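Local coordinates for protein enolase-phosphatase E1 (Saccharomyces cerevisiae, PDB 2G80) that probably catalyses enolisation and then magnesium-dependent dephosphorylation of a diketo methylthiopentyl phosphate in the methionine salvage pathway, yielding an acireductone, at residues F133-K138 against L169-Y174; S74-Q79 against L105-G110; T41-S46 against K123-A128. All coordinates share one frame; numbering follows the deposited sequence. Where two conformers were deposited one is given.

Contact 1: residues F133-K138 against L169-Y174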
loop_
_atom_site.group_PDB
_atom_site.type_symbol
_atom_site.label_atom_id
_atom_site.label_comp_id
_atom_site.label_asym_id
_atom_site.label_seq_id
_atom_site.Cartn_x
_atom_site.Cartn_y
_atom_site.Cartn_z
ATOM N N PHE A 133 -12.009 1.009 12.151
ATOM C CA PHE A 133 -11.891 2.433 11.835
ATOM C C PHE A 133 -12.409 2.734 10.423
ATOM O O PHE A 133 -13.227 3.619 10.245
ATOM C CB PHE A 133 -10.428 2.849 11.981
ATOM C CG PHE A 133 -10.149 4.286 11.639
ATOM C CD1 PHE A 133 -9.809 4.648 10.327
ATOM C CD2 PHE A 133 -10.191 5.277 12.631
ATOM C CE1 PHE A 133 -9.516 5.969 10.008
ATOM C CE2 PHE A 133 -9.913 6.603 12.317
ATOM C CZ PHE A 133 -9.556 6.949 11.016
ATOM N N ILE A 134 -11.899 1.991 9.445
ATOM C CA ILE A 134 -12.293 2.098 8.029
ATOM C C ILE A 134 -13.787 1.815 7.832
ATOM O O ILE A 134 -14.424 2.484 7.042
ATOM C CB ILE A 134 -11.414 1.161 7.141
ATOM C CG1 ILE A 134 -9.979 1.726 7.053
ATOM C CG2 ILE A 134 -11.954 1.014 5.709
ATOM C CD1 ILE A 134 -8.944 0.731 6.466
ATOM N N LYS A 135 -14.319 0.804 8.525
ATOM C CA LYS A 135 -15.747 0.481 8.454
ATOM C C LYS A 135 -16.664 1.516 9.095
ATOM O O LYS A 135 -17.823 1.561 8.715
ATOM C CB LYS A 135 -16.058 -0.889 9.069
ATOM C CG LYS A 135 -15.578 -2.081 8.258
ATOM C CD LYS A 135 -16.146 -3.387 8.848
ATOM C CE LYS A 135 -15.842 -4.554 7.930
ATOM N NZ LYS A 135 -16.504 -5.823 8.353
ATOM N N ARG A 136 -16.183 2.289 10.080
ATOM C CA ARG A 136 -17.041 3.257 10.791
ATOM C C ARG A 136 -16.963 4.715 10.365
ATOM O O ARG A 136 -17.961 5.426 10.494
ATOM C CB ARG A 136 -16.860 3.169 12.309
ATOM C CG ARG A 136 -15.648 3.777 12.921
ATOM C CD ARG A 136 -15.801 3.790 14.416
ATOM N NE ARG A 136 -14.560 4.286 15.006
ATOM C CZ ARG A 136 -13.487 3.552 15.258
ATOM N NH1 ARG A 136 -13.470 2.244 15.016
ATOM N NH2 ARG A 136 -12.412 4.133 15.766
ATOM N N LYS A 137 -15.803 5.158 9.862
ATOM C CA LYS A 137 -15.632 6.540 9.462
ATOM C C LYS A 137 -16.314 6.780 8.111
ATOM O O LYS A 137 -16.255 5.944 7.228
ATOM C CB LYS A 137 -14.156 6.936 9.438
ATOM C CG LYS A 137 -13.465 6.904 10.803
ATOM C CD LYS A 137 -14.140 7.797 11.827
ATOM C CE LYS A 137 -13.376 7.852 13.097
ATOM N NZ LYS A 137 -14.098 8.766 14.009
ATOM N N LYS A 138 -16.922 7.949 7.955
ATOM C CA LYS A 138 -17.660 8.262 6.740
ATOM C C LYS A 138 -16.857 8.557 5.495
ATOM O O LYS A 138 -17.291 8.209 4.409
ATOM C CB LYS A 138 -18.704 9.335 7.046
ATOM C CG LYS A 138 -19.847 8.617 7.768
ATOM C CD LYS A 138 -20.748 9.463 8.461
ATOM C CE LYS A 138 -21.659 8.620 9.302
ATOM N NZ LYS A 138 -22.382 7.530 8.622
ATOM N N LEU A 169 -11.491 -10.792 3.863
ATOM C CA LEU A 169 -12.534 -9.763 3.924
ATOM C C LEU A 169 -12.272 -8.724 2.828
ATOM O O LEU A 169 -11.125 -8.434 2.501
ATOM C CB LEU A 169 -12.503 -9.034 5.279
ATOM C CG LEU A 169 -12.535 -9.893 6.534
ATOM C CD1 LEU A 169 -12.389 -9.022 7.743
ATOM C CD2 LEU A 169 -13.823 -10.727 6.586
ATOM N N ASP A 170 -13.345 -8.140 2.308
ATOM C CA ASP A 170 -13.260 -7.099 1.291
ATOM C C ASP A 170 -13.605 -5.772 1.979
ATOM O O ASP A 170 -14.715 -5.599 2.497
ATOM C CB ASP A 170 -14.222 -7.405 0.143
ATOM C CG ASP A 170 -14.102 -6.416 -1.037
ATOM O OD1 ASP A 170 -13.265 -5.483 -1.046
ATOM O OD2 ASP A 170 -14.870 -6.587 -1.999
ATOM N N LEU A 171 -12.635 -4.866 2.012
ATOM C CA LEU A 171 -12.837 -3.523 2.541
ATOM C C LEU A 171 -13.042 -2.455 1.464
ATOM O O LEU A 171 -13.246 -1.301 1.819
ATOM C CB LEU A 171 -11.656 -3.115 3.414
ATOM C CG LEU A 171 -11.290 -4.013 4.611
ATOM C CD1 LEU A 171 -10.284 -3.226 5.474
ATOM C CD2 LEU A 171 -12.497 -4.431 5.431
ATOM N N ASN A 172 -13.003 -2.818 0.177
ATOM C CA ASN A 172 -13.159 -1.821 -0.906
ATOM C C ASN A 172 -14.476 -1.043 -0.879
ATOM O O ASN A 172 -14.487 0.129 -1.234
ATOM C CB ASN A 172 -12.860 -2.411 -2.300
ATOM C CG ASN A 172 -11.367 -2.778 -2.475
ATOM O OD1 ASN A 172 -10.464 -1.986 -2.199
ATOM N ND2 ASN A 172 -11.126 -3.980 -2.919
ATOM N N SER A 173 -15.544 -1.654 -0.367
ATOM C CA SER A 173 -16.810 -0.928 -0.205
ATOM C C SER A 173 -16.760 0.142 0.922
ATOM O O SER A 173 -17.641 0.951 0.981
ATOM C CB SER A 173 -18.006 -1.868 -0.016
ATOM O OG SER A 173 -17.985 -2.448 1.277
ATOM N N TYR A 174 -15.731 0.155 1.779
ATOM C CA TYR A 174 -15.584 1.167 2.843
ATOM C C TYR A 174 -14.579 2.275 2.542
ATOM O O TYR A 174 -14.513 3.225 3.287
ATOM C CB TYR A 174 -15.236 0.506 4.162
ATOM C CG TYR A 174 -16.231 -0.564 4.545
ATOM C CD1 TYR A 174 -17.425 -0.256 5.211
ATOM C CD2 TYR A 174 -15.983 -1.892 4.217
ATOM C CE1 TYR A 174 -18.354 -1.281 5.546
ATOM C CE2 TYR A 174 -16.879 -2.914 4.531
ATOM C CZ TYR A 174 -18.057 -2.610 5.196
ATOM O OH TYR A 174 -18.895 -3.654 5.493
#
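Lys135 and Tyr174 carry the main interaction, a CH-pi contact in which the lysine CG stands over the centre of the phenol ring, 3.8 Å from its centroid and 3° off the normal. The lysine chain runs extended beyond CG, and its CE comes within 3.9 Å of Tyr174 CE2. On the opposite face lies Ser173 OG, offset toward the rim, so the ring is flanked on both sides. The remaining contacts are apolar. Ile134 CG2 meets Tyr174 CB at 3.7 Å, Ile134 CD1 approaches Leu171 CD1 at 4.3 Å, and Leu171 CD2 touches Lys135 CE. Within the loop, Asp170 OD1 takes the backbone N-H of Asn172 at 2.9 Å in an Asx turn, and Tyr174 N bonds to Leu171 O. An alanine in place of Tyr174 would probably leave the methylene chain of Lys135 without its aromatic platform, free to turn, while Ile134 kept its CB partner. The C-terminal end of helix 128-136 is thus joined to the loop before strand 177-179 by dispersion forces, with the lysine contributing its hydrocarbon rather than its charge.

Contact 2: residues S74-Q79 against L105-G110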
loop_
_atom_site.group_PDB
_atom_site.type_symbol
_atom_site.label_atom_id
_atom_site.label_comp_id
_atom_site.label_asym_id
_atom_site.label_seq_id
_atom_site.Cartn_x
_atom_site.Cartn_y
_atom_site.Cartn_z
ATOM N N SER A 74 2.758 -12.863 -20.944
ATOM C CA SER A 74 3.766 -12.809 -22.025
ATOM C C SER A 74 3.936 -11.366 -22.573
ATOM O O SER A 74 5.046 -10.937 -22.908
ATOM C CB SER A 74 3.364 -13.802 -23.123
ATOM O OG SER A 74 4.252 -13.820 -24.215
ATOM N N ASN A 75 2.823 -10.641 -22.649
ATOM C CA ASN A 75 2.798 -9.231 -23.035
ATOM C C ASN A 75 3.494 -8.366 -21.993
ATOM O O ASN A 75 4.231 -7.450 -22.351
ATOM C CB ASN A 75 1.363 -8.751 -23.239
ATOM C CG ASN A 75 0.633 -9.525 -24.355
ATOM O OD1 ASN A 75 1.263 -10.123 -25.238
ATOM N ND2 ASN A 75 -0.700 -9.532 -24.295
ATOM N N ILE A 76 3.303 -8.686 -20.715
ATOM C CA ILE A 76 4.004 -7.979 -19.624
ATOM C C ILE A 76 5.507 -8.288 -19.720
ATOM O O ILE A 76 6.305 -7.372 -19.760
ATOM C CB ILE A 76 3.458 -8.333 -18.198
ATOM C CG1 ILE A 76 1.971 -7.934 -18.084
ATOM C CG2 ILE A 76 4.293 -7.592 -17.106
ATOM C CD1 ILE A 76 1.239 -8.509 -16.913
ATOM N N LEU A 77 5.851 -9.575 -19.803
ATOM C CA LEU A 77 7.244 -10.013 -19.859
ATOM C C LEU A 77 8.054 -9.447 -21.014
ATOM O O LEU A 77 9.221 -9.136 -20.821
ATOM C CB LEU A 77 7.349 -11.540 -19.813
ATOM C CG LEU A 77 7.028 -12.176 -18.455
ATOM C CD1 LEU A 77 6.957 -13.685 -18.614
ATOM C CD2 LEU A 77 8.046 -11.834 -17.372
ATOM N N SER A 78 7.428 -9.300 -22.187
ATOM C CA SER A 78 8.070 -8.743 -23.369
ATOM C C SER A 78 8.504 -7.278 -23.179
ATOM O O SER A 78 9.489 -6.866 -23.777
ATOM C CB SER A 78 7.181 -8.870 -24.618
ATOM O OG SER A 78 6.000 -8.081 -24.446
ATOM N N GLN A 79 7.800 -6.519 -22.334
ATOM C CA GLN A 79 8.156 -5.113 -22.053
ATOM C C GLN A 79 9.430 -4.882 -21.217
ATOM O O GLN A 79 9.780 -3.735 -20.950
ATOM C CB GLN A 79 6.962 -4.359 -21.487
ATOM C CG GLN A 79 5.828 -4.272 -22.523
ATOM C CD GLN A 79 4.836 -3.164 -22.227
ATOM O OE1 GLN A 79 4.371 -3.016 -21.104
ATOM N NE2 GLN A 79 4.486 -2.391 -23.258
ATOM N N LEU A 105 7.831 -4.202 -13.785
ATOM C CA LEU A 105 7.933 -5.065 -12.600
ATOM C C LEU A 105 6.633 -5.022 -11.783
ATOM O O LEU A 105 6.107 -6.069 -11.428
ATOM C CB LEU A 105 9.102 -4.656 -11.687
ATOM C CG LEU A 105 9.308 -5.504 -10.407
ATOM C CD1 LEU A 105 9.600 -6.932 -10.787
ATOM C CD2 LEU A 105 10.427 -4.948 -9.516
ATOM N N LYS A 106 6.136 -3.811 -11.502
ATOM C CA LYS A 106 4.897 -3.609 -10.745
ATOM C C LYS A 106 3.685 -4.264 -11.373
ATOM O O LYS A 106 2.829 -4.795 -10.648
ATOM C CB LYS A 106 4.611 -2.125 -10.470
ATOM C CG LYS A 106 5.740 -1.336 -9.743
ATOM C CD LYS A 106 6.416 -2.165 -8.658
ATOM C CE LYS A 106 7.428 -1.431 -7.797
ATOM N NZ LYS A 106 7.911 -2.431 -6.758
ATOM N N GLN A 107 3.611 -4.237 -12.700
ATOM C CA GLN A 107 2.555 -4.946 -13.409
ATOM C C GLN A 107 2.723 -6.447 -13.256
ATOM O O GLN A 107 1.749 -7.150 -13.023
ATOM C CB GLN A 107 2.554 -4.611 -14.885
ATOM C CG GLN A 107 2.111 -3.196 -15.171
ATOM C CD GLN A 107 2.315 -2.853 -16.604
ATOM O OE1 GLN A 107 1.969 -3.639 -17.489
ATOM N NE2 GLN A 107 2.905 -1.691 -16.855
ATOM N N LEU A 108 3.948 -6.938 -13.419
ATOM C CA LEU A 108 4.184 -8.374 -13.262
ATOM C C LEU A 108 3.826 -8.830 -11.838
ATOM O O LEU A 108 3.193 -9.883 -11.685
ATOM C CB LEU A 108 5.613 -8.745 -13.611
ATOM C CG LEU A 108 5.935 -10.232 -13.668
ATOM C CD1 LEU A 108 5.085 -10.934 -14.739
ATOM C CD2 LEU A 108 7.426 -10.394 -13.902
ATOM N N GLN A 109 4.238 -8.025 -10.851
ATOM C CA GLN A 109 3.871 -8.199 -9.439
ATOM C C GLN A 109 2.366 -8.200 -9.203
ATOM O O GLN A 109 1.875 -9.028 -8.464
ATOM C CB GLN A 109 4.509 -7.110 -8.579
ATOM C CG GLN A 109 5.979 -7.364 -8.407
ATOM C CD GLN A 109 6.724 -6.302 -7.646
ATOM O OE1 GLN A 109 6.334 -5.133 -7.611
ATOM N NE2 GLN A 109 7.850 -6.710 -7.057
ATOM N N GLY A 110 1.663 -7.262 -9.840
ATOM C CA GLY A 110 0.223 -7.155 -9.782
ATOM C C GLY A 110 -0.444 -8.428 -10.258
ATOM O O GLY A 110 -1.331 -8.945 -9.582
#
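In the all-helical part of the chain between residues 46 and 118, Ile76 and Leu77 of helix 72-78 pack on Leu108 of helix 103-118. The two helix segments run antiparallel, their axes 9.5 Å apart at closest approach with a signed crossing angle of -157°. Ile76 meets the other backbone through its short branch: CG2 is anti to the backbone N (chi1 of CG1 -61°) and touches Leu108 CB at 3.9 Å and Leu108 N at 3.8 Å. The same methyl also brushes Gln107 CB, while Ile76 CD1 lies 4.2 Å from Gln107 O. Leu77 and Leu108 cross obliquely, methyl CD2 touching methyl CD2 at 3.8 Å; Leu108 has CG anti to the backbone N (chi1 -172°), and its CD1 also lies near Leu77 CD2. Toward the surface, Gln79 OE1 and Gln107 OE1 come no closer than 4.4 Å, too far to bond.

Two side-chain bonds lie within the segments. Ser78 OG donates to Asn75 O from above the carbonyl plane at 2.8 Å, whereas Lys106 NZ meets Gln109 OE1 in plane, on a lone pair, at 3.2 Å. On the inner side the leucines continue into the rest of the bundle, since Ile92 of helix 85-97 touches both Leu77 and Leu108 and Phe56 of helix 46-65 also reaches Leu108. Such near-antiparallel packing by branched aliphatic side chains is characteristic of a helical bundle, here the cap domain that enolase-phosphatases of the HAD superfamily insert after the first core strand.

Contact 3: residues T41-S46 against K123-A128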
loop_
_atom_site.group_PDB
_atom_site.type_symbol
_atom_site.label_atom_id
_atom_site.label_comp_id
_atom_site.label_asym_id
_atom_site.label_seq_id
_atom_site.Cartn_x
_atom_site.Cartn_y
_atom_site.Cartn_z
ATOM N N THR A 41 1.111 1.734 9.191
ATOM C CA THR A 41 -0.032 2.519 9.652
ATOM C C THR A 41 -1.281 1.623 9.804
ATOM O O THR A 41 -1.808 1.531 10.882
ATOM C CB THR A 41 -0.243 3.705 8.699
ATOM O OG1 THR A 41 0.956 4.482 8.688
ATOM C CG2 THR A 41 -1.392 4.584 9.160
ATOM N N VAL A 42 -1.765 1.026 8.723
ATOM C CA VAL A 42 -2.897 0.077 8.772
ATOM C C VAL A 42 -2.449 -1.400 8.585
ATOM O O VAL A 42 -3.198 -2.311 8.958
ATOM C CB VAL A 42 -4.084 0.471 7.784
ATOM C CG1 VAL A 42 -4.513 1.929 7.985
ATOM C CG2 VAL A 42 -3.772 0.213 6.371
ATOM N N CYS A 43 -1.242 -1.606 8.031
ATOM C CA CYS A 43 -0.681 -2.943 7.773
ATOM C C CYS A 43 0.741 -3.017 8.368
ATOM O O CYS A 43 1.476 -1.999 8.334
ATOM C CB CYS A 43 -0.640 -3.183 6.254
ATOM S SG CYS A 43 -0.173 -4.850 5.686
ATOM N N PRO A 44 1.124 -4.194 8.939
ATOM C CA PRO A 44 2.495 -4.365 9.401
ATOM C C PRO A 44 3.494 -4.111 8.281
ATOM O O PRO A 44 3.318 -4.567 7.150
ATOM C CB PRO A 44 2.573 -5.848 9.777
ATOM C CG PRO A 44 1.212 -6.229 10.072
ATOM C CD PRO A 44 0.314 -5.362 9.309
ATOM N N ILE A 45 4.536 -3.401 8.634
ATOM C CA ILE A 45 5.607 -3.061 7.720
ATOM C C ILE A 45 6.316 -4.357 7.232
ATOM O O ILE A 45 6.823 -4.404 6.131
ATOM C CB ILE A 45 6.517 -1.984 8.430
ATOM C CG1 ILE A 45 7.225 -1.072 7.448
ATOM C CG2 ILE A 45 7.448 -2.627 9.437
ATOM C CD1 ILE A 45 7.689 0.214 8.141
ATOM N N SER A 46 6.281 -5.422 8.040
ATOM C CA SER A 46 6.846 -6.728 7.676
ATOM C C SER A 46 6.187 -7.463 6.494
ATOM O O SER A 46 6.811 -8.382 5.930
ATOM C CB SER A 46 6.727 -7.670 8.874
ATOM O OG SER A 46 5.368 -7.967 9.118
ATOM N N LYS A 123 -3.020 -13.095 2.075
ATOM C CA LYS A 123 -4.060 -12.261 2.664
ATOM C C LYS A 123 -3.381 -11.085 3.308
ATOM O O LYS A 123 -2.344 -11.269 3.932
ATOM C CB LYS A 123 -4.844 -13.094 3.688
ATOM C CG LYS A 123 -5.683 -14.208 3.019
ATOM C CD LYS A 123 -6.211 -15.203 3.972
ATOM C CE LYS A 123 -6.724 -16.429 3.228
ATOM N NZ LYS A 123 -7.192 -17.452 4.190
ATOM N N ALA A 124 -3.946 -9.892 3.173
ATOM C CA ALA A 124 -3.331 -8.658 3.726
ATOM C C ALA A 124 -3.638 -8.526 5.234
ATOM O O ALA A 124 -4.811 -8.396 5.623
ATOM C CB ALA A 124 -3.791 -7.434 2.960
ATOM N N PRO A 125 -2.594 -8.543 6.089
ATOM C CA PRO A 125 -2.772 -8.477 7.540
ATOM C C PRO A 125 -3.113 -7.075 8.102
ATOM O O PRO A 125 -2.332 -6.492 8.854
ATOM C CB PRO A 125 -1.412 -8.982 8.067
ATOM C CG PRO A 125 -0.443 -8.569 7.068
ATOM C CD PRO A 125 -1.155 -8.566 5.740
ATOM N N VAL A 126 -4.299 -6.557 7.818
ATOM C CA VAL A 126 -4.686 -5.256 8.344
ATOM C C VAL A 126 -5.004 -5.372 9.828
ATOM O O VAL A 126 -5.723 -6.279 10.246
ATOM C CB VAL A 126 -5.836 -4.646 7.551
ATOM C CG1 VAL A 126 -6.277 -3.282 8.126
ATOM C CG2 VAL A 126 -5.419 -4.505 6.058
ATOM N N TYR A 127 -4.512 -4.420 10.620
ATOM C CA TYR A 127 -4.750 -4.430 12.070
ATOM C C TYR A 127 -6.242 -4.389 12.353
ATOM O O TYR A 127 -6.974 -3.640 11.700
ATOM C CB TYR A 127 -4.042 -3.270 12.786
ATOM C CG TYR A 127 -2.532 -3.299 12.690
ATOM C CD1 TYR A 127 -1.775 -4.217 13.434
ATOM C CD2 TYR A 127 -1.849 -2.401 11.887
ATOM C CE1 TYR A 127 -0.374 -4.240 13.334
ATOM C CE2 TYR A 127 -0.435 -2.414 11.797
ATOM C CZ TYR A 127 0.284 -3.317 12.528
ATOM O OH TYR A 127 1.649 -3.312 12.440
ATOM N N ALA A 128 -6.694 -5.188 13.328
ATOM C CA ALA A 128 -8.133 -5.259 13.648
ATOM C C ALA A 128 -8.790 -3.862 13.893
ATOM O O ALA A 128 -9.839 -3.551 13.340
ATOM C CB ALA A 128 -8.362 -6.168 14.788
HETATM O O HOH W 1 4.627 -2.225 11.390
#
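Tyr127 holds CG anti to its own carbonyl carbon (chi1 -63°), starting the side chain on the course by which its ring reaches Pro44, while Val126 has CG1 anti to the backbone N (chi1 178°) and presents it to Val42 O. That carbonyl oxygen is the polar centre of the contact. Tyr127 N donates to Val42 O at 3.0 Å in a nearly straight bond of 164°, close to the carbonyl axis, and Val126 adds a CA-H...O contact to the same oxygen as well as CG1 at 3.3 Å. The donating N-H belongs to the N-cap residue of helix 128-136, so the bond fixes the start of that helix against the 41-46 loop.

The rings form the second layer. Pro44 and Tyr127 reach toward each other tip to tip, with Pro44 CD over one face of the phenol, offset toward the rim and 4.1 Å from the centroid. Pro44 CD also packs on Pro125 CG at 4.0 Å. Pro125 itself is the centre of an inverse gamma turn closed by Val126 N to Ala124 O. A water accepts from Ile45 N at 3.0 Å and makes a weak bond with Tyr127 OH.

Arg232 ties this pair to the active site: it forms a cation-pi contact with Tyr127 and bonds through NE to Thr41 O, while Thr41 OG1 bonds to the magnesium ligand Asp37. The arrangement is that of a HAD-type hydrolase, in which the loop after the first core strand, carrying the Asp-X-Glu-X-Thr signature, meets the return linker from the helical cap beside the metal site.

The three contacts follow the two-domain plan of the enzyme. Contact 3, nearest the centre of the chain, pairs the two linkers between core and cap, and alone of the three has a hydrogen bond across it. Contact 2 lies at the surface, on the other side of the chain's centre and wholly within the cap that those linkers enclose; it is almost purely aliphatic. Contact 1 is partly buried and belongs to the core, about 14 Å from contact 3 between centres. Both involve helix 128-136, contact 3 at its N-cap and contact 1 near its C-terminal end. They also share CH-pi packing on a tyrosine, supplied by a proline in contact 3 and a lysine in contact 1.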